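Local coordinates for probable adhesion protein (Pseudomonas aeruginosa PAO1, PDB 6R3Z) that binds divalent metal ions such as ferrous iron as a solute-binding protein and probably delivers them to a transport system, at residues A[224-229]-A[248-253]; A[109-114]-A[175-180]; A[244-249]-A[269-274]. All blocks are in the same frame, centred on the assembly; numbering follows the deposited sequence.

Overall arrangement
Interactions 1 and 3 lie on the parallel sheet of strands 193-194, 172-175, 220-226 and 244-248, while interaction 2 joins a loop of that sheet to the loop after strand 84-86 of the other parallel sheet. Interaction 2 comes first along the chain; interaction 1 follows, and interaction 3 opens on strand 244-248, which runs into the second segment of interaction 1, the two sharing L248 and S249. Their centres lie about 10 Å (1 and 2), 11 Å (1 and 3) and 14 Å (2 and 3) apart. Interactions 1 and 2 supply H250, H111 and H177 to the six-histidine nickel site, whereas interaction 3 packs helix 260-277 on the edge strand behind it.

Interaction 1: residues A[224-229]-A[248-253]; sequences FSEIDF and LSHISY. With NI (nickel (II) ion), chain B.
D228 reaches across to the loop 249-253 and grips it through one carboxylate oxygen. OD2 of D228 accepts from S252 OG at 2.7 Å and from S252 N at 2.8 Å, both coming from the same face of the carboxylate plane; a weak bond from H250 N adds to them. The S252 hydroxyl is brought there by a chi1 of 71°, which sets OG between the backbone N and the carbonyl carbon. Within the same loop S249 OG accepts from I251 N, an ST turn, and E264 is a further partner of that hydroxyl. Before the loop, the strand ends pair in parallel register at E226 and L248: L248 N donates almost straight to S225 O (2.9 Å, 173°), and I227 N donates to L248 O. Here packing is close, with L248 CD1 3.6 Å from F224 CB and the leucine side chain crossing the phenylalanine obliquely. A water between the segments is fourfold bonded, donating to E226 OE1 and L248 O and accepting from D228 N and H250 N, giving partners to the buried backbone N-H groups of D228 and H250. E226 OE2 is hydrogen-bonded to Y180 OH, while OE1 lies beside H250 CB. H250 itself sends NE2 to nickel at 2.2 Å, joined there by H41, H66, H111, H177 and H199.

The other side is looser and more exposed. Y253 turns its ring edge to one face of F229, Y253 CD1 lying 3.7 Å from F229 CZ with the planes at 62°, an edge-to-face pair towards the outside; the side chain of I227 is exposed too. The arrangement is that of a metal ligand carried on the loop following a parallel strand, as in solute-binding proteins of this family.

Interaction 2: residues A[109-114]-A[175-180]; sequences NPHTFL and TIHGAY. With NI (nickel (II) ion), chain B.
H111 and A179 are the closest backbone pair, CA to CA 5.4 Å, where a type I turn from H111 to L114 faces the loop that leads to Y180, the N-cap of helix 181-185. Over one face of the H111 imidazole sits A179 CA, 3.6 Å from the ring centroid and 14° off its normal, a CH-pi contact that backs the ring. The ring's rotation is fixed on its edge as well: ND1 donates to N109 OD1 at 2.8 Å, the acceptor lying within 3° of the ring plane. That oxygen also takes H111 N, forming an Asx turn, while the other end of the amide, N109 ND2, reaches G178 O at 2.8 Å, so N109 ties both loops together. With ND1 held, H111 NE2 is turned to nickel at 2.2 Å, and H177 NE2 binds the same ion; the two side chains cross at about a right angle, ring planes 82° apart. L114 CD1 packs on A179 CB at 3.7 Å and on Y180 CE1, and a water donates to both L114 O and A179 O.

H177 touches E226 of strand 220-226, and L114 touches I251 on the loop before helix 260-277. The contact therefore joins the loop between strand 84-86 and helix 116-133 to the loop between strand 172-175 and helix 181-185.

Interaction 3: residues A[244-249]-A[269-274]; sequences KLYSLS and LDTVVR. With EDO (1,2-ethanediol), chain H.
Y246 and R274 meet with the flat groups tilted 60° from each other: the tyrosine offers its ring edge, and the guanidinium offers a face. Y246 CE2 stands 3.5 Å above the R274 guanidinium plane, displaced toward its rim, and Y246 CD2 comes within 3.5 Å of R274 NH1. Since the cation lies beside the ring and not over it, this is an edge contact rather than a cation-pi stack. In the arginine a bend at chi3 (63°) takes NE off the extended line of the chain. Both polar ends look to E278, which forms a salt bridge with R274 NH2 and a hydrogen bond with Y246 OH.

One helical turn earlier, T271 points its methyl at the strand. CG2 is anti to the backbone N and touches S247 O at 3.5 Å, Y246 CB at 3.8 Å and L248 CD2 at 3.8 Å; the L248 and T271 side chains slide past each other in opposite directions. Farther along, L248 CD2 reaches V272 CG2 more loosely, at 4.2 Å. The threonine hydroxyl faces differently, bonded to R267 O in its own helix and to a water that lies 2.7 Å from T271 OG1 and donates to S247 O.

The segment axes run nearly antiparallel, 164° between directions and 8.6 Å apart, as where a helix covers the edge strand of a parallel alpha/beta sheet. No direct hydrogen bond crosses between the segments, so cohesion rests on methyl packing, the ring edge against the guanidinium and one water bridge, with E278 tying Y246 and R274 together from outside and the charged arginine at the exposed margin.

Interaction 1: residues A[224-229]-A[248-253]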
loop_
_atom_site.group_PDB
_atom_site.type_symbol
_atom_site.label_atom_id
_atom_site.label_comp_id
_atom_site.label_asym_id
_atom_site.label_seq_id
_atom_site.Cartn_x
_atom_site.Cartn_y
_atom_site.Cartn_z
ATOM N N PHE A 224 -12.371 9.872 -0.094
ATOM C CA PHE A 224 -12.029 8.511 0.302
ATOM C C PHE A 224 -11.325 8.559 1.645
ATOM O O PHE A 224 -10.218 9.110 1.746
ATOM C CB PHE A 224 -11.173 7.787 -0.748
ATOM C CG PHE A 224 -11.852 7.586 -2.080
ATOM C CD1 PHE A 224 -12.829 6.605 -2.245
ATOM C CD2 PHE A 224 -11.528 8.384 -3.171
ATOM C CE1 PHE A 224 -13.472 6.430 -3.476
ATOM C CE2 PHE A 224 -12.181 8.220 -4.399
ATOM C CZ PHE A 224 -13.128 7.221 -4.555
ATOM N N SER A 225 -11.990 8.028 2.686
ATOM C CA SER A 225 -11.440 7.970 4.041
ATOM C C SER A 225 -10.760 6.611 4.328
ATOM O O SER A 225 -10.769 5.712 3.485
ATOM C CB SER A 225 -12.508 8.308 5.087
ATOM O OG SER A 225 -13.514 7.309 5.139
ATOM N N GLU A 226 -10.164 6.475 5.519
ATOM C CA GLU A 226 -9.456 5.258 5.917
ATOM C C GLU A 226 -10.308 4.276 6.694
ATOM O O GLU A 226 -10.864 4.627 7.735
ATOM C CB GLU A 226 -8.228 5.623 6.800
ATOM C CG GLU A 226 -7.116 6.356 6.056
ATOM C CD GLU A 226 -6.547 5.498 4.952
ATOM O OE1 GLU A 226 -5.795 4.542 5.256
ATOM O OE2 GLU A 226 -6.928 5.736 3.784
ATOM N N ILE A 227 -10.323 3.010 6.246
ATOM C CA ILE A 227 -10.973 1.945 7.001
ATOM C C ILE A 227 -10.032 1.504 8.164
ATOM O O ILE A 227 -10.506 1.240 9.271
ATOM C CB ILE A 227 -11.306 0.721 6.092
ATOM C CG1 ILE A 227 -12.269 1.097 4.942
ATOM C CG2 ILE A 227 -11.876 -0.436 6.927
ATOM C CD1 ILE A 227 -12.371 0.030 3.778
ATOM N N ASP A 228 -8.706 1.382 7.874
ATOM C CA ASP A 228 -7.712 0.792 8.773
ATOM C C ASP A 228 -7.540 1.486 10.109
ATOM O O ASP A 228 -7.838 0.885 11.138
ATOM C CB ASP A 228 -6.364 0.640 8.059
ATOM C CG ASP A 228 -6.367 -0.491 7.041
ATOM O OD1 ASP A 228 -7.399 -1.226 6.957
ATOM O OD2 ASP A 228 -5.360 -0.630 6.309
ATOM N N PHE A 229 -7.041 2.701 10.119
ATOM C CA PHE A 229 -6.859 3.417 11.398
ATOM C C PHE A 229 -7.584 4.749 11.207
ATOM O O PHE A 229 -6.997 5.741 10.769
ATOM C CB PHE A 229 -5.359 3.548 11.740
ATOM C CG PHE A 229 -4.721 2.212 12.051
ATOM C CD1 PHE A 229 -4.776 1.676 13.335
ATOM C CD2 PHE A 229 -4.102 1.463 11.047
ATOM C CE1 PHE A 229 -4.203 0.426 13.615
ATOM C CE2 PHE A 229 -3.533 0.215 11.326
ATOM C CZ PHE A 229 -3.580 -0.295 12.609
ATOM N N LEU A 248 -11.564 3.419 1.927
ATOM C CA LEU A 248 -10.577 2.538 1.321
ATOM C C LEU A 248 -9.638 1.946 2.356
ATOM O O LEU A 248 -9.469 2.499 3.454
ATOM C CB LEU A 248 -9.776 3.289 0.239
ATOM C CG LEU A 248 -10.552 3.891 -0.949
ATOM C CD1 LEU A 248 -9.619 4.701 -1.825
ATOM C CD2 LEU A 248 -11.267 2.796 -1.800
ATOM N N SER A 249 -9.007 0.833 1.980
ATOM C CA SER A 249 -8.060 0.131 2.813
ATOM C C SER A 249 -6.619 0.432 2.396
ATOM O O SER A 249 -6.258 0.275 1.231
ATOM C CB SER A 249 -8.308 -1.374 2.767
ATOM O OG SER A 249 -7.340 -2.050 3.552
ATOM N N HIS A 250 -5.781 0.771 3.385
ATOM C CA HIS A 250 -4.335 0.975 3.206
ATOM C C HIS A 250 -3.666 -0.451 3.246
ATOM O O HIS A 250 -2.444 -0.561 3.103
ATOM C CB HIS A 250 -3.833 1.803 4.408
ATOM C CG HIS A 250 -2.460 2.410 4.289
ATOM N ND1 HIS A 250 -1.305 1.625 4.272
ATOM C CD2 HIS A 250 -2.090 3.717 4.377
ATOM C CE1 HIS A 250 -0.288 2.484 4.296
ATOM N NE2 HIS A 250 -0.712 3.746 4.340
ATOM N N ILE A 251 -4.470 -1.522 3.500
ATOM C CA ILE A 251 -4.008 -2.934 3.617
ATOM C C ILE A 251 -2.921 -2.968 4.737
ATOM O O ILE A 251 -1.753 -3.320 4.515
ATOM C CB ILE A 251 -3.565 -3.532 2.248
ATOM C CG1 ILE A 251 -4.600 -3.135 1.120
ATOM C CG2 ILE A 251 -3.376 -5.079 2.380
ATOM C CD1 ILE A 251 -4.282 -3.591 -0.326
ATOM N N SER A 252 -3.306 -2.474 5.935
ATOM C CA SER A 252 -2.367 -2.335 7.046
ATOM C C SER A 252 -2.940 -2.800 8.378
ATOM O O SER A 252 -2.255 -2.660 9.388
ATOM C CB SER A 252 -1.975 -0.865 7.173
ATOM O OG SER A 252 -3.080 -0.112 7.661
ATOM N N TYR A 253 -4.174 -3.333 8.396
ATOM C CA TYR A 253 -4.837 -3.737 9.646
ATOM C C TYR A 253 -4.997 -5.247 9.805
ATOM O O TYR A 253 -5.442 -5.898 8.878
ATOM C CB TYR A 253 -6.235 -3.079 9.692
ATOM C CG TYR A 253 -6.926 -3.216 11.028
ATOM C CD1 TYR A 253 -6.670 -2.319 12.060
ATOM C CD2 TYR A 253 -7.826 -4.252 11.269
ATOM C CE1 TYR A 253 -7.287 -2.451 13.305
ATOM C CE2 TYR A 253 -8.444 -4.400 12.511
ATOM C CZ TYR A 253 -8.169 -3.497 13.528
ATOM O OH TYR A 253 -8.792 -3.602 14.750
HETATM NI NI NI B . 0.620 5.479 4.627
HETATM O O HOH W 1 -7.371 2.229 5.385
HETATM O O HOH W 2 -6.364 -3.822 6.271
#

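Interaction 2: residues A[109-114]-A[175-180]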
loop_
_atom_site.group_PDB
_atom_site.type_symbol
_atom_site.label_atom_id
_atom_site.label_comp_id
_atom_site.label_asym_id
_atom_site.label_seq_id
_atom_site.Cartn_x
_atom_site.Cartn_y
_atom_site.Cartn_z
ATOM N N ASN A 109 5.611 9.902 -3.304
ATOM C CA ASN A 109 4.558 9.146 -2.644
ATOM C C ASN A 109 5.042 7.684 -2.439
ATOM O O ASN A 109 5.306 6.980 -3.410
ATOM C CB ASN A 109 3.238 9.196 -3.435
ATOM C CG ASN A 109 2.058 8.677 -2.619
ATOM O OD1 ASN A 109 2.163 7.672 -1.889
ATOM N ND2 ASN A 109 0.909 9.338 -2.736
ATOM N N PRO A 110 5.148 7.211 -1.187
ATOM C CA PRO A 110 5.679 5.852 -0.966
ATOM C C PRO A 110 4.669 4.703 -1.093
ATOM O O PRO A 110 5.064 3.547 -0.902
ATOM C CB PRO A 110 6.240 5.942 0.456
ATOM C CG PRO A 110 5.318 6.910 1.152
ATOM C CD PRO A 110 4.879 7.904 0.096
ATOM N N HIS A 111 3.376 5.001 -1.349
ATOM C CA HIS A 111 2.299 3.987 -1.413
ATOM C C HIS A 111 2.204 3.243 -2.752
ATOM O O HIS A 111 1.101 3.034 -3.273
ATOM C CB HIS A 111 0.948 4.625 -1.048
ATOM C CG HIS A 111 0.933 5.250 0.306
ATOM N ND1 HIS A 111 1.301 6.575 0.488
ATOM C CD2 HIS A 111 0.562 4.726 1.504
ATOM C CE1 HIS A 111 1.155 6.812 1.784
ATOM N NE2 HIS A 111 0.731 5.724 2.440
ATOM N N THR A 112 3.368 2.842 -3.306
ATOM C CA THR A 112 3.450 2.129 -4.602
ATOM C C THR A 112 2.691 0.794 -4.554
ATOM O O THR A 112 2.163 0.341 -5.589
ATOM C CB THR A 112 4.917 1.892 -4.978
ATOM O OG1 THR A 112 5.509 1.047 -3.983
ATOM C CG2 THR A 112 5.717 3.209 -5.130
ATOM N N PHE A 113 2.611 0.172 -3.340
ATOM C CA PHE A 113 1.891 -1.105 -3.159
ATOM C C PHE A 113 0.380 -0.973 -3.405
ATOM O O PHE A 113 -0.282 -1.985 -3.604
ATOM C CB PHE A 113 2.171 -1.728 -1.784
ATOM C CG PHE A 113 2.087 -0.744 -0.640
ATOM C CD1 PHE A 113 0.882 -0.533 0.031
ATOM C CD2 PHE A 113 3.213 -0.038 -0.223
ATOM C CE1 PHE A 113 0.808 0.363 1.101
ATOM C CE2 PHE A 113 3.132 0.879 0.841
ATOM C CZ PHE A 113 1.923 1.084 1.484
ATOM N N LEU A 114 -0.168 0.251 -3.410
ATOM C CA LEU A 114 -1.597 0.413 -3.687
ATOM C C LEU A 114 -1.828 0.738 -5.168
ATOM O O LEU A 114 -2.470 1.714 -5.511
ATOM C CB LEU A 114 -2.285 1.400 -2.727
ATOM C CG LEU A 114 -2.193 1.028 -1.236
ATOM C CD1 LEU A 114 -2.606 2.184 -0.349
ATOM C CD2 LEU A 114 -2.988 -0.219 -0.912
ATOM N N THR A 175 -8.794 12.712 -0.630
ATOM C CA THR A 175 -8.538 11.562 0.236
ATOM C C THR A 175 -8.082 12.085 1.599
ATOM O O THR A 175 -7.528 13.185 1.669
ATOM C CB THR A 175 -7.527 10.541 -0.341
ATOM O OG1 THR A 175 -6.186 11.063 -0.307
ATOM C CG2 THR A 175 -7.901 10.036 -1.748
ATOM N N ILE A 176 -8.284 11.305 2.670
ATOM C CA ILE A 176 -7.805 11.729 4.011
ATOM C C ILE A 176 -6.280 11.477 4.070
ATOM O O ILE A 176 -5.509 12.402 4.350
ATOM C CB ILE A 176 -8.543 10.948 5.148
ATOM C CG1 ILE A 176 -10.064 11.273 5.210
ATOM C CG2 ILE A 176 -7.861 11.191 6.526
ATOM C CD1 ILE A 176 -10.454 12.715 5.488
ATOM N N HIS A 177 -5.869 10.214 3.796
ATOM C CA HIS A 177 -4.471 9.760 3.781
ATOM C C HIS A 177 -3.967 9.846 2.339
ATOM O O HIS A 177 -4.735 9.573 1.419
ATOM C CB HIS A 177 -4.386 8.318 4.316
ATOM C CG HIS A 177 -3.015 7.851 4.691
ATOM N ND1 HIS A 177 -2.486 8.103 5.954
ATOM C CD2 HIS A 177 -2.146 7.074 4.004
ATOM C CE1 HIS A 177 -1.309 7.494 5.977
ATOM N NE2 HIS A 177 -1.076 6.833 4.839
ATOM N N GLY A 178 -2.708 10.243 2.141
ATOM C CA GLY A 178 -2.146 10.372 0.787
ATOM C C GLY A 178 -1.723 9.038 0.172
ATOM O O GLY A 178 -0.650 8.944 -0.424
ATOM N N ALA A 179 -2.561 7.999 0.307
ATOM C CA ALA A 179 -2.242 6.632 -0.098
ATOM C C ALA A 179 -2.706 6.200 -1.481
ATOM O O ALA A 179 -2.299 5.114 -1.918
ATOM C CB ALA A 179 -2.839 5.665 0.925
ATOM N N TYR A 180 -3.618 6.964 -2.128
ATOM C CA TYR A 180 -4.329 6.465 -3.308
ATOM C C TYR A 180 -4.010 7.110 -4.657
ATOM O O TYR A 180 -4.705 6.830 -5.643
ATOM C CB TYR A 180 -5.837 6.542 -3.015
ATOM C CG TYR A 180 -6.160 5.819 -1.722
ATOM C CD1 TYR A 180 -6.003 4.438 -1.619
ATOM C CD2 TYR A 180 -6.406 6.531 -0.549
ATOM C CE1 TYR A 180 -6.217 3.769 -0.416
ATOM C CE2 TYR A 180 -6.614 5.873 0.670
ATOM C CZ TYR A 180 -6.483 4.493 0.738
ATOM O OH TYR A 180 -6.678 3.824 1.928
HETATM NI NI NI B . 0.620 5.479 4.627
HETATM O O HOH W 3 -1.894 4.402 -4.473
#

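Interaction 3: residues A[244-249]-A[269-274]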
loop_
_atom_site.group_PDB
_atom_site.type_symbol
_atom_site.label_atom_id
_atom_site.label_comp_id
_atom_site.label_asym_id
_atom_site.label_seq_id
_atom_site.Cartn_x
_atom_site.Cartn_y
_atom_site.Cartn_z
ATOM N N LYS A 244 -19.649 13.470 -0.805
ATOM C CA LYS A 244 -19.982 12.056 -0.624
ATOM C C LYS A 244 -18.764 11.280 -0.099
ATOM O O LYS A 244 -17.660 11.427 -0.620
ATOM C CB LYS A 244 -20.490 11.413 -1.933
ATOM C CG LYS A 244 -21.890 11.844 -2.351
ATOM C CD LYS A 244 -22.360 11.057 -3.577
ATOM C CE LYS A 244 -23.740 11.475 -4.041
ATOM N NZ LYS A 244 -24.153 10.745 -5.271
ATOM N N LEU A 245 -18.979 10.466 0.930
ATOM C CA LEU A 245 -17.923 9.713 1.580
ATOM C C LEU A 245 -17.896 8.221 1.205
ATOM O O LEU A 245 -18.923 7.537 1.245
ATOM C CB LEU A 245 -18.053 9.880 3.113
ATOM C CG LEU A 245 -17.107 9.056 3.996
ATOM C CD1 LEU A 245 -15.712 9.609 3.953
ATOM C CD2 LEU A 245 -17.628 8.987 5.432
ATOM N N TYR A 246 -16.692 7.735 0.873
ATOM C CA TYR A 246 -16.379 6.335 0.606
ATOM C C TYR A 246 -15.121 6.032 1.432
ATOM O O TYR A 246 -14.438 6.968 1.863
ATOM C CB TYR A 246 -16.137 6.079 -0.892
ATOM C CG TYR A 246 -17.324 6.435 -1.761
ATOM C CD1 TYR A 246 -17.484 7.724 -2.260
ATOM C CD2 TYR A 246 -18.278 5.477 -2.110
ATOM C CE1 TYR A 246 -18.568 8.063 -3.064
ATOM C CE2 TYR A 246 -19.373 5.809 -2.918
ATOM C CZ TYR A 246 -19.520 7.111 -3.377
ATOM O OH TYR A 246 -20.561 7.503 -4.181
ATOM N N SER A 247 -14.857 4.759 1.711
ATOM C CA SER A 247 -13.698 4.386 2.499
ATOM C C SER A 247 -12.887 3.310 1.783
ATOM O O SER A 247 -13.449 2.437 1.093
ATOM C CB SER A 247 -14.115 3.934 3.894
ATOM O OG SER A 247 -14.759 4.985 4.597
ATOM N N LEU A 248 -11.564 3.419 1.927
ATOM C CA LEU A 248 -10.577 2.538 1.321
ATOM C C LEU A 248 -9.638 1.946 2.356
ATOM O O LEU A 248 -9.469 2.499 3.454
ATOM C CB LEU A 248 -9.776 3.289 0.239
ATOM C CG LEU A 248 -10.552 3.891 -0.949
ATOM C CD1 LEU A 248 -9.619 4.701 -1.825
ATOM C CD2 LEU A 248 -11.267 2.796 -1.800
ATOM N N SER A 249 -9.007 0.833 1.980
ATOM C CA SER A 249 -8.060 0.131 2.813
ATOM C C SER A 249 -6.619 0.432 2.396
ATOM O O SER A 249 -6.258 0.275 1.231
ATOM C CB SER A 249 -8.308 -1.374 2.767
ATOM O OG SER A 249 -7.340 -2.050 3.552
ATOM N N LEU A 269 -10.708 -1.337 -5.482
ATOM C CA LEU A 269 -11.121 -1.070 -6.862
ATOM C C LEU A 269 -12.651 -1.022 -7.028
ATOM O O LEU A 269 -13.155 -0.173 -7.766
ATOM C CB LEU A 269 -10.466 -2.079 -7.820
ATOM C CG LEU A 269 -8.927 -1.963 -7.980
ATOM C CD1 LEU A 269 -8.387 -3.041 -8.912
ATOM C CD2 LEU A 269 -8.508 -0.602 -8.521
ATOM N N ASP A 270 -13.388 -1.904 -6.329
ATOM C CA ASP A 270 -14.857 -1.934 -6.403
ATOM C C ASP A 270 -15.447 -0.639 -5.836
ATOM O O ASP A 270 -16.413 -0.124 -6.384
ATOM C CB ASP A 270 -15.433 -3.136 -5.649
ATOM C CG ASP A 270 -15.214 -4.469 -6.332
ATOM O OD1 ASP A 270 -14.945 -4.473 -7.564
ATOM O OD2 ASP A 270 -15.305 -5.507 -5.639
ATOM N N THR A 271 -14.857 -0.118 -4.727
ATOM C CA THR A 271 -15.327 1.118 -4.093
ATOM C C THR A 271 -15.081 2.318 -5.022
ATOM O O THR A 271 -15.983 3.140 -5.194
ATOM C CB THR A 271 -14.702 1.265 -2.694
ATOM O OG1 THR A 271 -15.186 0.182 -1.868
ATOM C CG2 THR A 271 -15.033 2.619 -2.043
ATOM N N VAL A 272 -13.897 2.378 -5.672
ATOM C CA VAL A 272 -13.605 3.456 -6.626
ATOM C C VAL A 272 -14.612 3.382 -7.789
ATOM O O VAL A 272 -15.169 4.416 -8.168
ATOM C CB VAL A 272 -12.134 3.448 -7.115
ATOM C CG1 VAL A 272 -11.898 4.539 -8.165
ATOM C CG2 VAL A 272 -11.174 3.632 -5.929
ATOM N N VAL A 273 -14.847 2.160 -8.334
ATOM C CA VAL A 273 -15.817 1.974 -9.413
ATOM C C VAL A 273 -17.212 2.433 -8.961
ATOM O O VAL A 273 -17.877 3.158 -9.691
ATOM C CB VAL A 273 -15.811 0.525 -9.958
ATOM C CG1 VAL A 273 -17.046 0.241 -10.825
ATOM C CG2 VAL A 273 -14.529 0.250 -10.743
ATOM N N ARG A 274 -17.638 2.027 -7.758
ATOM C CA ARG A 274 -18.958 2.432 -7.214
ATOM C C ARG A 274 -19.087 3.967 -7.130
ATOM O O ARG A 274 -20.112 4.511 -7.552
ATOM C CB ARG A 274 -19.221 1.806 -5.840
ATOM C CG ARG A 274 -20.661 2.037 -5.381
ATOM C CD ARG A 274 -21.058 1.164 -4.206
ATOM N NE ARG A 274 -20.256 1.443 -3.015
ATOM C CZ ARG A 274 -20.576 2.337 -2.081
ATOM N NH1 ARG A 274 -19.794 2.506 -1.021
ATOM N NH2 ARG A 274 -21.690 3.061 -2.193
HETATM C C1 EDO H . -16.192 -8.292 -8.107
HETATM O O1 EDO H . -16.890 -7.160 -7.611
HETATM C C2 EDO H . -15.294 -7.840 -9.270
HETATM O O2 EDO H . -14.451 -6.787 -8.837
HETATM O O HOH W 4 -13.420 -0.083 0.158
#